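Local coordinates for cytoplasmic protein (Cryptococcus neoformans var. grubii serotype A, PDB 7LPO), which probably hydrolyses steryl beta-glucosides, releasing the sugar from the sterol, as a fungal sterylglucosidase of glycoside hydrolase family 5, at residues 299-304 and 309-314; 149-154 and 159-164; 278-283 and 395-400. All blocks are in the same frame, centred on the assembly; numbering follows the deposited sequence.

Contact 1: 299-304 and 309-314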
loop_
_atom_site.group_PDB
_atom_site.type_symbol
_atom_site.label_atom_id
_atom_site.label_comp_id
_atom_site.label_asym_id
_atom_site.label_seq_id
_atom_site.Cartn_x
_atom_site.Cartn_y
_atom_site.Cartn_z
ATOM N N PRO A 299 5.584 -3.961 25.488
ATOM C CA PRO A 299 6.010 -2.547 25.537
ATOM C C PRO A 299 6.978 -2.246 26.676
ATOM O O PRO A 299 7.992 -1.570 26.453
ATOM C CB PRO A 299 4.682 -1.786 25.679
ATOM C CG PRO A 299 3.677 -2.678 25.006
ATOM C CD PRO A 299 4.124 -4.098 25.318
ATOM N N ILE A 300 6.725 -2.760 27.880
ATOM C CA ILE A 300 7.608 -2.441 28.998
ATOM C C ILE A 300 8.933 -3.191 28.871
ATOM O O ILE A 300 9.999 -2.650 29.191
ATOM C CB ILE A 300 6.914 -2.730 30.342
ATOM C CG1 ILE A 300 7.822 -2.316 31.503
ATOM C CG2 ILE A 300 6.561 -4.202 30.461
ATOM C CD1 ILE A 300 8.150 -0.855 31.539
ATOM N N GLU A 301 8.900 -4.439 28.392
ATOM C CA GLU A 301 10.155 -5.141 28.143
ATOM C C GLU A 301 11.010 -4.391 27.128
ATOM O O GLU A 301 12.237 -4.355 27.250
ATOM C CB GLU A 301 9.895 -6.567 27.663
ATOM C CG GLU A 301 9.402 -7.507 28.752
ATOM C CD GLU A 301 9.153 -8.928 28.240
ATOM O OE1 GLU A 301 8.814 -9.100 27.042
ATOM O OE2 GLU A 301 9.298 -9.881 29.043
ATOM N N GLY A 302 10.383 -3.791 26.114
ATOM C CA GLY A 302 11.145 -3.066 25.111
ATOM C C GLY A 302 11.773 -1.797 25.658
ATOM O O GLY A 302 12.887 -1.433 25.273
ATOM N N MET A 303 11.061 -1.109 26.558
ATOM C CA MET A 303 11.617 0.062 27.224
ATOM C C MET A 303 12.812 -0.314 28.096
ATOM O O MET A 303 13.830 0.387 28.098
ATOM C CB MET A 303 10.536 0.741 28.064
ATOM C CG MET A 303 9.427 1.408 27.247
ATOM S SD MET A 303 8.030 1.952 28.263
ATOM C CE MET A 303 6.871 2.464 26.992
ATOM N N ARG A 304 12.706 -1.407 28.854
ATOM C CA ARG A 304 13.855 -1.867 29.629
ATOM C C ARG A 304 15.022 -2.203 28.716
ATOM O O ARG A 304 16.177 -1.883 29.022
ATOM C CB ARG A 304 13.490 -3.088 30.465
ATOM C CG ARG A 304 12.522 -2.808 31.602
ATOM C CD ARG A 304 11.908 -4.108 32.069
ATOM N NE ARG A 304 10.891 -3.918 33.098
ATOM C CZ ARG A 304 9.922 -4.790 33.354
ATOM N NH1 ARG A 304 9.835 -5.909 32.643
ATOM N NH2 ARG A 304 9.040 -4.537 34.315
ATOM N N GLU A 309 18.989 -3.001 29.424
ATOM C CA GLU A 309 18.810 -4.109 30.353
ATOM C C GLU A 309 18.377 -5.364 29.607
ATOM O O GLU A 309 17.423 -5.332 28.829
ATOM C CB GLU A 309 17.770 -3.758 31.413
ATOM C CG GLU A 309 18.110 -2.550 32.247
ATOM C CD GLU A 309 17.003 -2.216 33.228
ATOM O OE1 GLU A 309 16.118 -3.080 33.447
ATOM O OE2 GLU A 309 17.013 -1.088 33.769
ATOM N N ALA A 310 19.074 -6.467 29.858
ATOM C CA ALA A 310 18.746 -7.732 29.223
ATOM C C ALA A 310 17.349 -8.190 29.622
ATOM O O ALA A 310 16.904 -7.984 30.757
ATOM C CB ALA A 310 19.777 -8.795 29.608
ATOM N N GLN A 311 16.647 -8.795 28.666
ATOM C CA GLN A 311 15.306 -9.311 28.901
ATOM C C GLN A 311 15.148 -10.654 28.204
ATOM O O GLN A 311 15.770 -10.918 27.174
ATOM C CB GLN A 311 14.213 -8.344 28.406
ATOM C CG GLN A 311 14.205 -6.994 29.098
ATOM C CD GLN A 311 13.717 -7.071 30.528
ATOM O OE1 GLN A 311 12.520 -7.172 30.780
ATOM N NE2 GLN A 311 14.641 -6.998 31.471
ATOM N N ASP A 312 14.308 -11.499 28.783
ATOM C CA ASP A 312 13.948 -12.797 28.225
ATOM C C ASP A 312 12.546 -12.667 27.641
ATOM O O ASP A 312 11.565 -12.614 28.386
ATOM C CB ASP A 312 14.003 -13.870 29.307
ATOM C CG ASP A 312 13.936 -15.272 28.741
ATOM O OD1 ASP A 312 14.392 -15.473 27.591
ATOM O OD2 ASP A 312 13.433 -16.176 29.451
ATOM N N VAL A 313 12.449 -12.614 26.317
ATOM C CA VAL A 313 11.202 -12.249 25.652
ATOM C C VAL A 313 10.584 -13.462 24.978
ATOM O O VAL A 313 11.280 -14.377 24.530
ATOM C CB VAL A 313 11.422 -11.119 24.624
ATOM C CG1 VAL A 313 12.201 -9.977 25.257
ATOM C CG2 VAL A 313 12.145 -11.634 23.394
ATOM N N GLN A 314 9.256 -13.454 24.911
ATOM C CA GLN A 314 8.518 -14.478 24.183
ATOM C C GLN A 314 8.820 -14.367 22.695
ATOM O O GLN A 314 8.908 -13.268 22.144
ATOM C CB GLN A 314 7.011 -14.324 24.420
ATOM C CG GLN A 314 6.610 -14.104 25.883
ATOM C CD GLN A 314 5.196 -13.521 26.055
ATOM O OE1 GLN A 314 5.025 -12.301 26.226
ATOM N NE2 GLN A 314 4.182 -14.393 26.021
HETATM O O HOH W 1 7.772 -11.066 25.637
#

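Contact 2: 149-154 and 159-164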
loop_
_atom_site.group_PDB
_atom_site.type_symbol
_atom_site.label_atom_id
_atom_site.label_comp_id
_atom_site.label_asym_id
_atom_site.label_seq_id
_atom_site.Cartn_x
_atom_site.Cartn_y
_atom_site.Cartn_z
ATOM N N ARG A 149 13.379 3.354 6.325
ATOM C CA ARG A 149 14.368 2.301 6.077
ATOM C C ARG A 149 15.224 2.040 7.313
ATOM O O ARG A 149 15.595 0.897 7.599
ATOM C CB ARG A 149 15.290 2.680 4.918
ATOM C CG ARG A 149 14.649 2.777 3.561
ATOM C CD ARG A 149 15.707 2.898 2.462
ATOM N NE ARG A 149 16.527 4.112 2.573
ATOM C CZ ARG A 149 17.857 4.132 2.519
ATOM N NH1 ARG A 149 18.543 3.010 2.369
ATOM N NH2 ARG A 149 18.510 5.283 2.612
ATOM N N PHE A 150 15.569 3.097 8.042
ATOM C CA PHE A 150 16.444 3.005 9.207
ATOM C C PHE A 150 15.758 2.372 10.403
ATOM O O PHE A 150 16.443 2.045 11.375
ATOM C CB PHE A 150 16.963 4.418 9.495
ATOM C CG PHE A 150 17.331 5.149 8.227
ATOM C CD1 PHE A 150 18.469 4.794 7.521
ATOM C CD2 PHE A 150 16.492 6.106 7.692
ATOM C CE1 PHE A 150 18.782 5.400 6.342
ATOM C CE2 PHE A 150 16.800 6.719 6.502
ATOM C CZ PHE A 150 17.947 6.367 5.821
ATOM N N THR A 151 14.440 2.155 10.336
ATOM C CA THR A 151 13.709 1.443 11.375
ATOM C C THR A 151 13.012 0.207 10.818
ATOM O O THR A 151 12.069 -0.300 11.435
ATOM C CB THR A 151 12.709 2.365 12.075
ATOM O OG1 THR A 151 11.990 3.148 11.122
ATOM C CG2 THR A 151 13.451 3.313 13.002
ATOM N N GLY A 152 13.466 -0.287 9.665
ATOM C CA GLY A 152 13.101 -1.605 9.168
ATOM C C GLY A 152 12.340 -1.627 7.861
ATOM O O GLY A 152 11.916 -2.713 7.437
ATOM N N GLY A 153 12.122 -0.485 7.206
ATOM C CA GLY A 153 11.210 -0.445 6.080
ATOM C C GLY A 153 11.490 0.594 5.017
ATOM O O GLY A 153 12.374 0.416 4.173
ATOM N N SER A 154 10.695 1.658 5.017
ATOM C CA SER A 154 10.828 2.733 4.047
ATOM C C SER A 154 10.129 3.947 4.622
ATOM O O SER A 154 9.340 3.838 5.565
ATOM C CB SER A 154 10.219 2.359 2.692
ATOM O OG SER A 154 8.799 2.421 2.721
ATOM N N TRP A 159 17.212 11.832 9.469
ATOM C CA TRP A 159 17.296 12.838 10.512
ATOM C C TRP A 159 16.063 12.861 11.408
ATOM O O TRP A 159 16.129 13.454 12.490
ATOM C CB TRP A 159 17.553 14.225 9.911
ATOM C CG TRP A 159 16.574 14.735 8.879
ATOM C CD1 TRP A 159 16.753 14.760 7.531
ATOM C CD2 TRP A 159 15.299 15.338 9.124
ATOM N NE1 TRP A 159 15.669 15.335 6.916
ATOM C CE2 TRP A 159 14.760 15.697 7.874
ATOM C CE3 TRP A 159 14.565 15.612 10.280
ATOM C CZ2 TRP A 159 13.518 16.304 7.744
ATOM C CZ3 TRP A 159 13.330 16.215 10.150
ATOM C CH2 TRP A 159 12.817 16.554 8.891
ATOM N N THR A 160 14.952 12.224 11.008
ATOM C CA THR A 160 13.797 12.183 11.904
ATOM C C THR A 160 14.084 11.336 13.138
ATOM O O THR A 160 13.562 11.623 14.221
ATOM C CB THR A 160 12.543 11.648 11.192
ATOM O OG1 THR A 160 12.774 10.318 10.697
ATOM C CG2 THR A 160 12.145 12.578 10.053
ATOM N N LEU A 161 14.899 10.290 12.997
ATOM C CA LEU A 161 15.298 9.502 14.162
ATOM C C LEU A 161 16.043 10.361 15.179
ATOM O O LEU A 161 15.768 10.306 16.386
ATOM C CB LEU A 161 16.175 8.330 13.727
ATOM C CG LEU A 161 15.470 7.064 13.253
ATOM C CD1 LEU A 161 14.763 7.346 11.954
ATOM C CD2 LEU A 161 16.464 5.924 13.080
ATOM N N TYR A 162 17.022 11.135 14.710
ATOM C CA TYR A 162 17.745 12.029 15.604
ATOM C C TYR A 162 16.809 13.051 16.226
ATOM O O TYR A 162 16.919 13.354 17.417
ATOM C CB TYR A 162 18.864 12.718 14.838
ATOM C CG TYR A 162 20.018 11.823 14.519
ATOM C CD1 TYR A 162 20.898 11.418 15.514
ATOM C CD2 TYR A 162 20.234 11.375 13.235
ATOM C CE1 TYR A 162 21.964 10.612 15.235
ATOM C CE2 TYR A 162 21.307 10.564 12.944
ATOM C CZ TYR A 162 22.171 10.193 13.949
ATOM O OH TYR A 162 23.239 9.385 13.661
ATOM N N ALA A 163 15.865 13.578 15.443
ATOM C CA ALA A 163 14.897 14.513 16.004
ATOM C C ALA A 163 14.125 13.886 17.160
ATOM O O ALA A 163 13.770 14.587 18.120
ATOM C CB ALA A 163 13.946 14.997 14.916
ATOM N N CYS A 164 13.880 12.571 17.100
ATOM C CA CYS A 164 13.178 11.836 18.147
ATOM C C CYS A 164 14.096 11.378 19.276
ATOM O O CYS A 164 13.634 10.678 20.187
ATOM C CB CYS A 164 12.463 10.622 17.548
ATOM S SG CYS A 164 11.101 11.090 16.426
#

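Contact 3: 278-283 and 395-400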
loop_
_atom_site.group_PDB
_atom_site.type_symbol
_atom_site.label_atom_id
_atom_site.label_comp_id
_atom_site.label_asym_id
_atom_site.label_seq_id
_atom_site.Cartn_x
_atom_site.Cartn_y
_atom_site.Cartn_z
ATOM N N GLY A 278 -3.526 3.942 22.499
ATOM C CA GLY A 278 -4.567 2.973 22.740
ATOM C C GLY A 278 -4.114 1.719 23.443
ATOM O O GLY A 278 -4.944 0.841 23.690
ATOM N N CYS A 279 -2.830 1.600 23.774
ATOM C CA CYS A 279 -2.380 0.427 24.508
ATOM C C CYS A 279 -3.119 0.359 25.834
ATOM O O CYS A 279 -3.138 1.330 26.594
ATOM C CB CYS A 279 -0.874 0.473 24.752
ATOM S SG CYS A 279 -0.273 -1.033 25.587
ATOM N N LYS A 280 -3.745 -0.787 26.103
ATOM C CA LYS A 280 -4.518 -0.941 27.330
ATOM C C LYS A 280 -3.633 -1.284 28.520
ATOM O O LYS A 280 -3.951 -0.912 29.653
ATOM C CB LYS A 280 -5.584 -2.026 27.144
ATOM C CG LYS A 280 -6.548 -1.756 25.998
ATOM C CD LYS A 280 -7.446 -0.567 26.300
ATOM C CE LYS A 280 -8.321 -0.203 25.099
ATOM N NZ LYS A 280 -7.800 0.996 24.359
ATOM N N ASP A 281 -2.521 -1.973 28.284
ATOM C CA ASP A 281 -1.695 -2.494 29.369
ATOM C C ASP A 281 -0.288 -2.687 28.817
ATOM O O ASP A 281 -0.051 -3.595 28.014
ATOM C CB ASP A 281 -2.280 -3.798 29.898
ATOM C CG ASP A 281 -1.598 -4.284 31.158
ATOM O OD1 ASP A 281 -0.563 -3.705 31.543
ATOM O OD2 ASP A 281 -2.104 -5.255 31.765
ATOM N N LEU A 282 0.635 -1.835 29.245
ATOM C CA LEU A 282 1.992 -1.879 28.724
ATOM C C LEU A 282 2.764 -3.114 29.170
ATOM O O LEU A 282 3.894 -3.320 28.708
ATOM C CB LEU A 282 2.733 -0.617 29.159
ATOM C CG LEU A 282 2.240 0.669 28.490
ATOM C CD1 LEU A 282 2.687 1.882 29.272
ATOM C CD2 LEU A 282 2.734 0.739 27.059
ATOM N N ALA A 283 2.196 -3.937 30.042
ATOM C CA ALA A 283 2.897 -5.118 30.527
ATOM C C ALA A 283 2.647 -6.350 29.668
ATOM O O ALA A 283 3.238 -7.401 29.927
ATOM C CB ALA A 283 2.489 -5.412 31.973
ATOM N N GLY A 395 -10.331 9.469 32.816
ATOM C CA GLY A 395 -11.447 8.565 32.612
ATOM C C GLY A 395 -11.743 8.339 31.147
ATOM O O GLY A 395 -12.162 7.245 30.756
ATOM N N HIS A 396 -11.507 9.356 30.324
ATOM C CA HIS A 396 -11.784 9.307 28.896
ATOM C C HIS A 396 -10.847 8.336 28.180
ATOM O O HIS A 396 -9.631 8.391 28.363
ATOM C CB HIS A 396 -11.618 10.720 28.338
ATOM C CG HIS A 396 -12.209 10.920 26.982
ATOM N ND1 HIS A 396 -11.467 11.355 25.905
ATOM C CD2 HIS A 396 -13.476 10.770 26.532
ATOM C CE1 HIS A 396 -12.249 11.448 24.845
ATOM N NE2 HIS A 396 -13.473 11.097 25.199
ATOM N N GLN A 397 -11.406 7.467 27.343
ATOM C CA GLN A 397 -10.615 6.495 26.596
ATOM C C GLN A 397 -10.468 6.942 25.144
ATOM O O GLN A 397 -11.422 7.439 24.539
ATOM C CB GLN A 397 -11.243 5.101 26.680
ATOM C CG GLN A 397 -11.160 4.474 28.088
ATOM C CD GLN A 397 -10.365 3.165 28.133
ATOM O OE1 GLN A 397 -10.591 2.262 27.326
ATOM N NE2 GLN A 397 -9.438 3.058 29.087
ATOM N N VAL A 398 -9.254 6.770 24.589
ATOM C CA VAL A 398 -8.909 7.379 23.306
ATOM C C VAL A 398 -9.173 6.409 22.159
ATOM O O VAL A 398 -9.165 5.186 22.313
ATOM C CB VAL A 398 -7.438 7.858 23.264
ATOM C CG1 VAL A 398 -7.182 8.956 24.296
ATOM C CG2 VAL A 398 -6.496 6.673 23.462
ATOM N N ASP A 399 -9.378 6.983 20.978
ATOM C CA ASP A 399 -9.556 6.257 19.724
ATOM C C ASP A 399 -8.504 6.781 18.756
ATOM O O ASP A 399 -8.566 7.942 18.343
ATOM C CB ASP A 399 -10.965 6.469 19.171
ATOM C CG ASP A 399 -11.236 5.660 17.918
ATOM O OD1 ASP A 399 -10.301 5.454 17.113
ATOM O OD2 ASP A 399 -12.397 5.229 17.735
ATOM N N PHE A 400 -7.544 5.930 18.389
ATOM C CA PHE A 400 -6.455 6.388 17.534
ATOM C C PHE A 400 -6.984 7.006 16.247
ATOM O O PHE A 400 -6.526 8.075 15.827
ATOM C CB PHE A 400 -5.507 5.232 17.209
ATOM C CG PHE A 400 -4.516 5.553 16.124
ATOM C CD1 PHE A 400 -3.504 6.453 16.348
ATOM C CD2 PHE A 400 -4.617 4.969 14.877
ATOM C CE1 PHE A 400 -2.592 6.761 15.358
ATOM C CE2 PHE A 400 -3.720 5.276 13.883
ATOM C CZ PHE A 400 -2.702 6.184 14.129
HETATM O O HOH W 2 -8.228 3.508 24.315
#

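Contact 1: 299-304 and 309-314
E309 and R304 are joined through the backbone where the chain leaves helix 299-306 and doubles back: E309 N donates to R304 O over 3.1 Å with an N-H...O angle of 158°. The helix and the start of strand 311-319 then run roughly antiparallel, their short axes 147° apart and 9.3 Å from each other.

Among side chains, Q311 meets the aliphatic part of R304 through its amide oxygen. Bent at chi2 (-71°), the Q311 side chain crosses that of R304 at about a right angle, and OE1 comes within 3.4 Å of R304 CD. The same oxygen sits at the guanidinium edge, near its plane, 3.5 Å from R304 NH1. I300 packs on one face of the guanidinium, and NH2 is hydrogen-bonded to S379 O beyond the contact. Q311 NE2 turns to A310 O, approaching from above the carbonyl plane in a bent, unusually short and so doubtful bond. Farther along, the extended E301 lays carboxylate OE1 beside a methyl, 3.9 Å from V313 CG1.

Water and charge add to this. A water that probably donates to E301 OE1 (2.6 Å), though it has other acceptors in reach, accepts from Q314 N at 2.9 Å. R328, on strand 322-331, forms a weak, long ion pair with E301 OE2.

The whole is a surface helix-turn-strand unit, in which helix 299-306 connects edge strand 294-295 to the central strand of a three-stranded antiparallel sheet.

Contact 2: 149-154 and 159-164
F150 and L161 mark the nearest approach of the two backbones, with CA atoms 8.3 Å apart, so the short 3-10 turn at 149-150 and helix 159-163 meet through side chains and share no hydrogen bond. One methyl group carries the contact. L161 points from the helix toward the loop, and its CD2 lies 3.9 Å from F150 CB and 4.0 Å from T151 CG2. The touch on F150 is thus at the base of the side chain; the ring leads away from the leucine, and the F150 side chain also touches E106 of helix 105-109 and L158. T151 and L161 reach toward each other tip to tip. A chi1 of 45° places CG2 of T151 anti to its carbonyl carbon, where it faces L161, and leaves OG1 on another branch, hydrogen-bonded to S148 OG and V146 O.

Both segments belong to the family 5 glycosidase region of TIM-barrel type, in the connection that follows strand 137-143, one of its parallel strands; the connection folds back on itself here, and the contact lies inside that fold. Several polar groups of the loop find partners nearby: R149 forms a salt bridge with E106, and the carbonyls of G152 and G153 accept from N586 and W585. Within the loop, G152 N donates to R149 O over 3.2 Å, closing the turn that presents F150 and T151. Beside them, A207 and N208 of helix 206-221 also touch T151, while F235 of helix 232-254 packs against W159 and A163 of helix 159-163.

Contact 3: 278-283 and 395-400
Q397 and V398 meet K280 and G278 at the protein surface, where the loop after strand 263-267, one of the parallel strands of the TIM barrel, passes the corner leading from strand 393-394 into helix 400-419. Coming out of that corner at G395 and H396, the chain first offers Q397. Its side chain is bent at chi2 (-119°), which brings the amide back toward the lysine, and OE1 lies 4.0 Å from K280 CE. The two side chains cross obliquely, the glutamine oxygen lying beside the lysine methylene. Q397 also packs on S388 and T389, on the neighbouring part of the chain.

V398 follows and makes the closest backbone approach, its CA 6.2 Å from that of G278. With CG1 anti to the carbonyl carbon (chi1 -63°), CG2 falls between the backbone N and the carbonyl carbon and comes within 4.1 Å of G278 N, so a branched apolar side chain lies against bare glycine backbone. The carbonyl of V398 takes part too: a water donates to V398 O over 2.8 Å and accepts from K280 NZ at 2.5 Å, a short distance whose exact length is doubtful. K280 reaches this water because its chain is bent at both chi2 and chi4, curling back over its own loop, and the same NZ donates to G278 O at 2.9 Å. The ammonium group is thereby bonded to its own loop and, through the water, linked to the other. Beyond V398, D399 takes the N-cap position and F400 opens helix 400-419.

With no direct hydrogen bond between the segments, the loops are joined by van der Waals contacts of V398 CG2 with G278 N and of Q397 OE1 with K280 CE, and by a single water bridge. This chemistry implies a small surface contact bridged by one water, in which the positive charge of K280 is probably stabilised by the carbonyl of G278 and the water.

How the contacts relate
Contact 2 is buried and wholly apolar between its segments, as suits a connection packed within the TIM-barrel region, whereas contacts 1 and 3 lie at the surface and each use a bridging water. Of these two, contact 1 also has a direct backbone bond and the larger interface; contact 3 has no direct bond. Along the chain, contact 1 is nested within the loop that contact 3 closes, and the two touch: I300 N lies 3.0 Å from L282 O, a probable hydrogen bond, and P299 packs on L282. Contact 2 closes earlier in the sequence and stands apart, its nearest atoms about 12 Å from contact 1 and about 14 Å from contact 3.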